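Local coordinates for protein transcriptional regulator (Streptococcus pneumoniae, PDB 2GNP) that probably regulates transcription in response to a sugar-type effector bound by its Rossmann-like putative sugar-binding domain, at residues 100-103 with 104-108; 44-47 with 48-52; 120-123 with 124-128; 37-40 with 41-45. All coordinates share one frame; numbering follows the deposited sequence.

Contact 1. Residues 100-103 with 104-108; sequences YHVN and TLIYE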
loop_
_atom_site.group_PDB
_atom_site.type_symbol
_atom_site.label_atom_id
_atom_site.label_comp_id
_atom_site.label_asym_id
_atom_site.label_seq_id
_atom_site.Cartn_x
_atom_site.Cartn_y
_atom_site.Cartn_z
ATOM N N TYR A 100 -13.317 -1.967 -3.072
ATOM C CA TYR A 100 -11.906 -2.036 -2.680
ATOM C C TYR A 100 -11.001 -2.394 -3.855
ATOM O O TYR A 100 -9.765 -2.446 -3.706
ATOM C CB TYR A 100 -11.737 -3.093 -1.578
ATOM C CG TYR A 100 -12.494 -2.792 -0.266
ATOM C CD1 TYR A 100 -13.223 -1.610 -0.083
ATOM C CD2 TYR A 100 -12.459 -3.714 0.791
ATOM C CE1 TYR A 100 -13.909 -1.341 1.134
ATOM C CE2 TYR A 100 -13.126 -3.463 1.995
ATOM C CZ TYR A 100 -13.846 -2.294 2.173
ATOM O OH TYR A 100 -14.500 -2.089 3.390
ATOM N N HIS A 101 -11.601 -2.655 -5.037
ATOM C CA HIS A 101 -10.835 -3.104 -6.193
ATOM C C HIS A 101 -9.983 -1.915 -6.738
ATOM O O HIS A 101 -10.511 -0.769 -6.788
ATOM C CB HIS A 101 -11.790 -3.531 -7.305
ATOM C CG HIS A 101 -11.089 -4.030 -8.503
ATOM N ND1 HIS A 101 -10.841 -5.374 -8.723
ATOM C CD2 HIS A 101 -10.497 -3.365 -9.517
ATOM C CE1 HIS A 101 -10.169 -5.506 -9.853
ATOM N NE2 HIS A 101 -9.925 -4.301 -10.341
ATOM N N VAL A 102 -8.736 -2.179 -7.185
ATOM C CA VAL A 102 -7.884 -1.020 -7.705
ATOM C C VAL A 102 -8.624 -0.212 -8.787
ATOM O O VAL A 102 -8.524 1.025 -8.833
ATOM C CB VAL A 102 -6.474 -1.451 -8.198
ATOM C CG1 VAL A 102 -6.561 -2.357 -9.456
ATOM C CG2 VAL A 102 -5.545 -0.284 -8.374
ATOM N N ASN A 103 -9.309 -0.888 -9.713
ATOM C CA ASN A 103 -9.939 -0.142 -10.824
ATOM C C ASN A 103 -11.091 0.719 -10.311
ATOM O O ASN A 103 -11.318 1.820 -10.835
ATOM C CB ASN A 103 -10.450 -1.093 -11.889
ATOM C CG ASN A 103 -9.316 -1.762 -12.639
ATOM O OD1 ASN A 103 -8.162 -1.292 -12.657
ATOM N ND2 ASN A 103 -9.654 -2.880 -13.296
ATOM N N THR A 104 -11.824 0.224 -9.316
ATOM C CA THR A 104 -12.825 1.043 -8.632
ATOM C C THR A 104 -12.235 2.310 -7.995
ATOM O O THR A 104 -12.788 3.412 -8.113
ATOM C CB THR A 104 -13.647 0.282 -7.580
ATOM O OG1 THR A 104 -14.321 -0.794 -8.219
ATOM C CG2 THR A 104 -14.708 1.235 -6.943
ATOM N N LEU A 105 -11.133 2.124 -7.284
ATOM C CA LEU A 105 -10.494 3.260 -6.619
ATOM C C LEU A 105 -9.999 4.242 -7.636
ATOM O O LEU A 105 -10.126 5.437 -7.456
ATOM C CB LEU A 105 -9.328 2.766 -5.744
ATOM C CG LEU A 105 -9.719 1.820 -4.608
ATOM C CD1 LEU A 105 -8.474 1.284 -3.893
ATOM C CD2 LEU A 105 -10.746 2.494 -3.652
ATOM N N ILE A 106 -9.294 3.758 -8.666
ATOM C CA ILE A 106 -8.857 4.704 -9.719
ATOM C C ILE A 106 -10.061 5.492 -10.320
ATOM O O ILE A 106 -10.004 6.715 -10.450
ATOM C CB ILE A 106 -8.164 3.885 -10.812
ATOM C CG1 ILE A 106 -6.799 3.413 -10.287
ATOM C CG2 ILE A 106 -8.002 4.642 -12.123
ATOM C CD1 ILE A 106 -6.147 2.334 -11.196
ATOM N N TYR A 107 -11.134 4.801 -10.665
ATOM C CA TYR A 107 -12.333 5.502 -11.182
ATOM C C TYR A 107 -12.851 6.590 -10.217
ATOM O O TYR A 107 -13.104 7.769 -10.634
ATOM C CB TYR A 107 -13.457 4.495 -11.492
ATOM C CG TYR A 107 -14.654 5.254 -12.022
ATOM C CD1 TYR A 107 -14.553 5.982 -13.206
ATOM C CD2 TYR A 107 -15.859 5.279 -11.315
ATOM C CE1 TYR A 107 -15.632 6.691 -13.713
ATOM C CE2 TYR A 107 -16.963 5.991 -11.807
ATOM C CZ TYR A 107 -16.827 6.706 -12.992
ATOM O OH TYR A 107 -17.897 7.433 -13.493
ATOM N N GLU A 108 -12.956 6.212 -8.937
ATOM C CA GLU A 108 -13.489 7.162 -7.930
ATOM C C GLU A 108 -12.580 8.381 -7.809
ATOM O O GLU A 108 -13.059 9.534 -7.669
ATOM C CB GLU A 108 -13.769 6.496 -6.597
ATOM C CG GLU A 108 -14.880 5.450 -6.715
ATOM C CD GLU A 108 -16.267 5.995 -7.093
ATOM O OE1 GLU A 108 -16.524 7.232 -7.118
ATOM O OE2 GLU A 108 -17.150 5.144 -7.343
#

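Contact 2. Residues 44-47 with 48-52; sequences SQVA and AGVLR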
loop_
_atom_site.group_PDB
_atom_site.type_symbol
_atom_site.label_atom_id
_atom_site.label_comp_id
_atom_site.label_asym_id
_atom_site.label_seq_id
_atom_site.Cartn_x
_atom_site.Cartn_y
_atom_site.Cartn_z
ATOM N N SER A 44 -8.855 7.766 8.335
ATOM C CA SER A 44 -9.218 8.043 6.936
ATOM C C SER A 44 -9.284 9.515 6.620
ATOM O O SER A 44 -8.919 9.930 5.505
ATOM C CB SER A 44 -10.543 7.374 6.552
ATOM O OG SER A 44 -10.465 5.986 6.650
ATOM N N GLN A 45 -9.786 10.342 7.555
ATOM C CA GLN A 45 -9.881 11.783 7.287
ATOM C C GLN A 45 -8.502 12.435 7.221
ATOM O O GLN A 45 -8.246 13.315 6.415
ATOM C CB GLN A 45 -10.770 12.454 8.366
ATOM C CG GLN A 45 -11.030 13.888 8.086
ATOM C CD GLN A 45 -11.780 14.097 6.759
ATOM O OE1 GLN A 45 -11.271 14.763 5.863
ATOM N NE2 GLN A 45 -12.956 13.501 6.627
ATOM N N VAL A 46 -7.605 11.994 8.113
ATOM C CA VAL A 46 -6.259 12.538 8.143
ATOM C C VAL A 46 -5.621 12.186 6.800
ATOM O O VAL A 46 -5.092 13.070 6.097
ATOM C CB VAL A 46 -5.482 11.989 9.307
ATOM C CG1 VAL A 46 -3.958 12.278 9.136
ATOM C CG2 VAL A 46 -6.043 12.594 10.651
ATOM N N ALA A 47 -5.827 10.937 6.394
ATOM C CA ALA A 47 -5.173 10.388 5.172
ATOM C C ALA A 47 -5.701 11.123 3.956
ATOM O O ALA A 47 -4.939 11.490 3.068
ATOM C CB ALA A 47 -5.400 8.891 5.046
ATOM N N ALA A 48 -7.023 11.359 3.951
ATOM C CA ALA A 48 -7.648 12.076 2.849
ATOM C C ALA A 48 -7.096 13.481 2.714
ATOM O O ALA A 48 -6.734 13.902 1.609
ATOM C CB ALA A 48 -9.209 12.129 3.017
ATOM N N GLY A 49 -6.988 14.199 3.838
ATOM C CA GLY A 49 -6.419 15.529 3.810
ATOM C C GLY A 49 -4.979 15.548 3.306
ATOM O O GLY A 49 -4.599 16.377 2.459
ATOM N N VAL A 50 -4.185 14.626 3.857
ATOM C CA VAL A 50 -2.791 14.501 3.457
ATOM C C VAL A 50 -2.699 14.271 1.940
ATOM O O VAL A 50 -1.976 14.981 1.224
ATOM C CB VAL A 50 -2.071 13.386 4.204
ATOM C CG1 VAL A 50 -0.816 13.066 3.450
ATOM C CG2 VAL A 50 -1.760 13.809 5.674
ATOM N N LEU A 51 -3.484 13.334 1.407
ATOM C CA LEU A 51 -3.354 13.043 -0.037
ATOM C C LEU A 51 -3.821 14.236 -0.926
ATOM O O LEU A 51 -3.193 14.592 -1.933
ATOM C CB LEU A 51 -4.148 11.775 -0.382
ATOM C CG LEU A 51 -4.084 11.352 -1.841
ATOM C CD1 LEU A 51 -2.635 11.047 -2.246
ATOM C CD2 LEU A 51 -4.920 10.067 -2.013
ATOM N N ARG A 52 -4.937 14.866 -0.541
ATOM C CA ARG A 52 -5.448 15.967 -1.329
ATOM C C ARG A 52 -4.369 17.070 -1.476
ATOM O O ARG A 52 -4.178 17.676 -2.535
ATOM C CB ARG A 52 -6.766 16.508 -0.723
ATOM C CG ARG A 52 -7.308 17.738 -1.466
ATOM C CD ARG A 52 -8.662 18.192 -0.945
ATOM N NE ARG A 52 -9.301 19.175 -1.852
ATOM C CZ ARG A 52 -9.058 20.490 -1.885
ATOM N NH1 ARG A 52 -8.086 21.034 -1.140
ATOM N NH2 ARG A 52 -9.738 21.256 -2.732
#

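Contact 3. Residues 120-123 with 124-128; sequences MNAT and IVQEN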
loop_
_atom_site.group_PDB
_atom_site.type_symbol
_atom_site.label_atom_id
_atom_site.label_comp_id
_atom_site.label_asym_id
_atom_site.label_seq_id
_atom_site.Cartn_x
_atom_site.Cartn_y
_atom_site.Cartn_z
HETATM N N MSE A 120 -6.100 -1.884 -14.583
HETATM C CA MSE A 120 -5.409 -3.174 -14.559
HETATM C C MSE A 120 -6.351 -4.228 -15.180
HETATM O O MSE A 120 -7.435 -4.470 -14.692
HETATM C CB MSE A 120 -4.974 -3.558 -13.136
HETATM C CG MSE A 120 -4.375 -4.970 -13.013
HETATM SE SE MSE A 120 -2.758 -5.088 -14.126
HETATM C CE MSE A 120 -1.635 -3.881 -13.136
ATOM N N ASN A 121 -5.897 -4.817 -16.285
ATOM C CA ASN A 121 -6.638 -5.829 -17.024
ATOM C C ASN A 121 -6.175 -7.281 -16.635
ATOM O O ASN A 121 -6.990 -8.231 -16.545
ATOM C CB ASN A 121 -6.441 -5.536 -18.536
ATOM C CG ASN A 121 -7.690 -5.832 -19.400
ATOM O OD1 ASN A 121 -8.819 -5.920 -18.892
ATOM N ND2 ASN A 121 -7.484 -5.949 -20.746
ATOM N N ALA A 122 -4.883 -7.430 -16.342
ATOM C CA ALA A 122 -4.269 -8.764 -16.080
ATOM C C ALA A 122 -4.464 -9.176 -14.646
ATOM O O ALA A 122 -4.459 -8.319 -13.745
ATOM C CB ALA A 122 -2.782 -8.740 -16.398
ATOM N N THR A 123 -4.613 -10.496 -14.451
ATOM C CA THR A 123 -4.664 -11.136 -13.135
ATOM C C THR A 123 -3.326 -10.973 -12.409
ATOM O O THR A 123 -2.252 -11.084 -13.031
ATOM C CB THR A 123 -4.930 -12.662 -13.345
ATOM O OG1 THR A 123 -6.194 -12.820 -14.023
ATOM C CG2 THR A 123 -5.006 -13.366 -12.056
ATOM N N ILE A 124 -3.401 -10.712 -11.111
ATOM C CA ILE A 124 -2.202 -10.330 -10.357
ATOM C C ILE A 124 -1.109 -11.431 -10.356
ATOM O O ILE A 124 0.056 -11.116 -10.490
ATOM C CB ILE A 124 -2.591 -9.876 -8.907
ATOM C CG1 ILE A 124 -1.360 -9.504 -8.059
ATOM C CG2 ILE A 124 -3.422 -10.926 -8.220
ATOM C CD1 ILE A 124 -0.548 -8.339 -8.613
ATOM N N VAL A 125 -1.492 -12.704 -10.224
ATOM C CA VAL A 125 -0.482 -13.804 -10.226
ATOM C C VAL A 125 -0.752 -14.737 -11.430
ATOM O O VAL A 125 -1.861 -15.295 -11.559
ATOM C CB VAL A 125 -0.551 -14.668 -8.913
ATOM C CG1 VAL A 125 0.406 -15.887 -9.021
ATOM C CG2 VAL A 125 -0.237 -13.813 -7.657
ATOM N N GLN A 126 0.266 -14.888 -12.289
ATOM C CA GLN A 126 0.148 -15.728 -13.467
ATOM C C GLN A 126 0.660 -17.120 -13.059
ATOM O O GLN A 126 1.381 -17.263 -12.043
ATOM C CB GLN A 126 0.976 -15.168 -14.627
ATOM C CG GLN A 126 0.613 -13.741 -15.038
ATOM C CD GLN A 126 -0.732 -13.690 -15.716
ATOM O OE1 GLN A 126 -1.579 -12.814 -15.421
ATOM N NE2 GLN A 126 -0.966 -14.638 -16.650
ATOM N N GLU A 127 0.267 -18.115 -13.868
ATOM C CA GLU A 127 0.677 -19.531 -13.735
ATOM C C GLU A 127 2.189 -19.771 -13.745
ATOM O O GLU A 127 2.707 -20.603 -12.990
ATOM C CB GLU A 127 -0.034 -20.338 -14.844
ATOM C CG GLU A 127 -1.577 -20.408 -14.635
ATOM C CD GLU A 127 -2.389 -20.525 -15.923
ATOM O OE1 GLU A 127 -2.776 -21.665 -16.260
ATOM O OE2 GLU A 127 -2.657 -19.489 -16.602
ATOM N N ASN A 128 2.913 -19.031 -14.572
ATOM C CA ASN A 128 4.360 -19.134 -14.642
ATOM C C ASN A 128 5.019 -17.872 -15.172
ATOM O O ASN A 128 4.343 -16.947 -15.611
ATOM C CB ASN A 128 4.787 -20.333 -15.497
ATOM C CG ASN A 128 4.269 -20.255 -16.913
ATOM O OD1 ASN A 128 4.453 -19.251 -17.624
ATOM N ND2 ASN A 128 3.615 -21.321 -17.345
#

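Contact 4. Residues 37-40 with 41-45; sequences TILS and ERISQ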
loop_
_atom_site.group_PDB
_atom_site.type_symbol
_atom_site.label_atom_id
_atom_site.label_comp_id
_atom_site.label_asym_id
_atom_site.label_seq_id
_atom_site.Cartn_x
_atom_site.Cartn_y
_atom_site.Cartn_z
ATOM N N THR A 37 -15.229 1.831 13.950
ATOM C CA THR A 37 -15.743 2.751 12.960
ATOM C C THR A 37 -15.191 4.168 13.165
ATOM O O THR A 37 -14.722 4.850 12.198
ATOM C CB THR A 37 -17.315 2.714 13.013
ATOM O OG1 THR A 37 -17.748 1.405 12.607
ATOM C CG2 THR A 37 -17.957 3.815 12.158
ATOM N N ILE A 38 -15.249 4.642 14.414
ATOM C CA ILE A 38 -14.761 5.979 14.734
ATOM C C ILE A 38 -13.220 6.082 14.442
ATOM O O ILE A 38 -12.727 7.124 13.921
ATOM C CB ILE A 38 -15.056 6.330 16.224
ATOM C CG1 ILE A 38 -16.582 6.353 16.424
ATOM C CG2 ILE A 38 -14.432 7.715 16.594
ATOM C CD1 ILE A 38 -17.103 6.234 17.898
ATOM N N LEU A 39 -12.486 5.032 14.818
ATOM C CA LEU A 39 -11.037 5.053 14.629
ATOM C C LEU A 39 -10.760 5.072 13.132
ATOM O O LEU A 39 -9.992 5.912 12.681
ATOM C CB LEU A 39 -10.354 3.852 15.283
ATOM C CG LEU A 39 -8.841 3.767 15.020
ATOM C CD1 LEU A 39 -8.073 4.960 15.569
ATOM C CD2 LEU A 39 -8.267 2.464 15.664
ATOM N N SER A 40 -11.425 4.200 12.357
ATOM C CA SER A 40 -11.219 4.202 10.887
ATOM C C SER A 40 -11.595 5.547 10.261
ATOM O O SER A 40 -10.905 6.031 9.364
ATOM C CB SER A 40 -11.990 3.036 10.252
ATOM O OG SER A 40 -11.897 3.104 8.831
ATOM N N GLU A 41 -12.669 6.191 10.734
ATOM C CA GLU A 41 -12.977 7.537 10.242
ATOM C C GLU A 41 -11.839 8.534 10.502
ATOM O O GLU A 41 -11.513 9.365 9.648
ATOM C CB GLU A 41 -14.282 8.082 10.864
ATOM C CG GLU A 41 -14.905 9.294 10.136
ATOM C CD GLU A 41 -14.299 10.643 10.517
ATOM O OE1 GLU A 41 -13.636 10.759 11.576
ATOM O OE2 GLU A 41 -14.496 11.617 9.754
ATOM N N ARG A 42 -11.263 8.473 11.697
ATOM C CA ARG A 42 -10.279 9.469 12.108
ATOM C C ARG A 42 -9.020 9.328 11.267
ATOM O O ARG A 42 -8.483 10.325 10.813
ATOM C CB ARG A 42 -9.939 9.287 13.571
ATOM C CG ARG A 42 -9.270 10.537 14.208
ATOM C CD ARG A 42 -9.643 10.685 15.736
ATOM N NE ARG A 42 -9.197 9.516 16.423
ATOM C CZ ARG A 42 -9.883 8.782 17.271
ATOM N NH1 ARG A 42 -11.130 9.104 17.708
ATOM N NH2 ARG A 42 -9.275 7.724 17.710
ATOM N N ILE A 43 -8.615 8.077 11.053
ATOM C CA ILE A 43 -7.415 7.775 10.281
ATOM C C ILE A 43 -7.695 8.157 8.826
ATOM O O ILE A 43 -6.876 8.813 8.190
ATOM C CB ILE A 43 -7.022 6.286 10.413
ATOM C CG1 ILE A 43 -6.532 5.980 11.837
ATOM C CG2 ILE A 43 -5.959 5.899 9.368
ATOM C CD1 ILE A 43 -6.395 4.508 12.130
ATOM N N SER A 44 -8.855 7.766 8.335
ATOM C CA SER A 44 -9.218 8.043 6.936
ATOM C C SER A 44 -9.284 9.515 6.620
ATOM O O SER A 44 -8.919 9.930 5.505
ATOM C CB SER A 44 -10.543 7.374 6.552
ATOM O OG SER A 44 -10.465 5.986 6.650
ATOM N N GLN A 45 -9.786 10.342 7.555
ATOM C CA GLN A 45 -9.881 11.783 7.287
ATOM C C GLN A 45 -8.502 12.435 7.221
ATOM O O GLN A 45 -8.246 13.315 6.415
ATOM C CB GLN A 45 -10.770 12.454 8.366
ATOM C CG GLN A 45 -11.030 13.888 8.086
ATOM C CD GLN A 45 -11.780 14.097 6.759
ATOM O OE1 GLN A 45 -11.271 14.763 5.863
ATOM N NE2 GLN A 45 -12.956 13.501 6.627
HETATM O O HOH W 1 -14.025 9.707 13.980
#

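Contact 1. Residues 100-103 with 104-108
Ile106 N donates to Val102 O at 2.8 Å in an almost straight bond (176° at the hydrogen). The same i to i-4 pattern joins Leu105 N to His101 O and Tyr107 N to Asn103 O, both at 3.0 Å. His101 holds the N-cap position, so its carbonyl is the acceptor that opens the ladder.

The polar side chains of this first turn look outward to other parts of the chain. Asn103 OD1 accepts from Met120 N, while Thr104 OG1, 3.8 Å from His101 CB, bonds to Ala98 O and so ties the turn back to the loop before it. A short polar side chain suits both places, because it holds its polar atom close to the helix, where it can bond the neighbouring backbone.

On the buried side Val102 and Ile106 run alongside each other in the same direction, and Val102 CG2 comes within 3.9 Å of Ile106 CD1. With CG1 of Ile106 beside its own backbone N (chi1 -72°), the chain runs back over the preceding turn, bringing CG1 to 3.3 Å from Val102 O. Both rest on Pro88, and Ile106 also on Phe86, whereas Leu105 reaches Leu69 of helix 67-75. This is the N-terminal end of the helix in the beta-alpha-beta unit made by strand 85-88, helix 102-113 and strand 116-117, consistent with a Rossmann-like fold.

Contact 2. Residues 44-47 with 48-52
Val46 and Val50, one helical turn apart, stand on the same side of the helix, with Val46 CG1 4.4 Å from Val50 CG2. The contact between their methyls is loose; the closer approach is to the backbone. In Val50 the first torsion (chi1 163°) sets CG2 beside the residue's own N, from where it leans back over the preceding turn to 3.4 Å from Val46 O. That oxygen is also the acceptor for Val50 N at 2.9 Å, so one residue meets the carbonyl with both its amide and a methyl.

Ala48 repeats the theme with a single carbon: its CB sits 3.3 Å from Ser44 O, to which Ala48 N is hydrogen-bonded. Leu51 CB lies 3.6 Å from Ala47 O, and the rest of that side chain goes on to Ile76. The long chain of Gln45 bends at chi2 so that its end turns toward Ala48. Gly49 N bonds to Gln45 O at 3.0 Å, and Leu51 N to Ala47 O at 2.9 Å, which completes a regular run of alpha-helical bonds.

Small residues suit the buried flank, where helix 36-54 must come close to its neighbours. Ala47 lies against Leu72 of helix 67-75 and Ile250 of strand 248-252, while Ala48, like Leu51, packs on Ile76 in the loop that follows helix 67-75. The beta-branched valines give compact apolar surfaces, both touching Glu26 of strand 24-28, and Val50 also meets His248 and Ile250.

Contact 3. Residues 120-123 with 124-128
Thr123 O is approached by the side-chain amide of Gln126, whose modelled OE1 lies 3.0 Å from it. The amide is probably turned over in the model; with its nitrogen placed there, the pair may be a hydrogen bond. The residues belong to the loop that links strand 116-117 to helix 129-136, and the loop ends in a helix cap: Asn128 OD1 accepts from Leu131 N.

Between Thr123 and Val125, both extended, Ile124 takes helical backbone angles (phi -62°, psi -40°) and so turns the chain. That corner is held from outside by backbone hydrogen bonds, Ile124 with Ile211 and Gln126 with Arg209. A branched hydrophobic residue suits the corner, because the side chain of Ile124 is buried against Cys192 and Thr210. Gln126, long and bent at chi2, folds back toward Thr123 while its side chain touches Leu131, Ala132 and Ile135 of the following helix. Ala122, with only a methyl to place, also touches Ile135.

Thr123 is exposed and puts its methyl, rather than its hydroxyl, beside its own carbonyl carbon; Thr123 CG2 thereby comes to 3.7 Å from Val125 O.

Contact 4. Residues 37-40 with 41-45
Ser40 O is gripped twice by Ser44, by its backbone N at 2.9 Å and by its OG at 2.7 Å, the two donors arriving from opposite faces of the carbonyl plane. OG lies above that plane, 36° out of it. The bond follows from the hydroxyl lying beside its own backbone N (chi1 -62°), which turns it back toward the previous turn. Serine suits this buried place, since it can satisfy its hydroxyl within the helix and still present a small surface; both serines touch Asn71 of helix 67-75.

The apolar part is packed at van der Waals distance. Leu39 and Ile43 meet at an oblique angle, with Leu39 CD1 3.9 Å from Ile43 CD1, and both touch Tyr229 from a loop. This is the beginning of helix 36-54, where Thr35 OG1 receives the N-H of Ile38 and the i to i-4 bonds include Glu41 N to Thr37 O.

Arg42 marks the change to the looser side. Its chain bends at chi2 and chi3, and the guanidinium passes obliquely by its hydrophobic neighbours, NH1 3.8 Å from Ile38 CG2 and NH2 3.7 Å from Leu39 CD1, before NH2 forms a salt bridge with Asp34.

Toward solvent, Ile38 and Glu41 are exposed and a water does the joining. It donates both to Ile38 O, at 2.9 Å, and to Glu41 OE1, at 2.7 Å. Ile38 O also receives Arg42 N, in a more bent bond (146° at the hydrogen).

From the N terminus, contact 4 comes first, on the opening turns of helix 36-54, and contact 2 continues it; they share Ser44 and Gln45, with centres about 10 Å apart. Together they run along one helix that faces strands 24-28 and 248-252 and helix 67-75. Contact 1 opens later, at the start of helix 102-113, and contact 3 follows in the loop after strand 116-117. All four are local; three are helical and contact 3 is a loop, so none closes a long loop, nests or crosses. Contacts 1 and 3 touch directly, Val102 CG1 packing 4.2 Å from Met120 CB, whereas contacts 2 and 3 lie on opposite sides of the chain's centre.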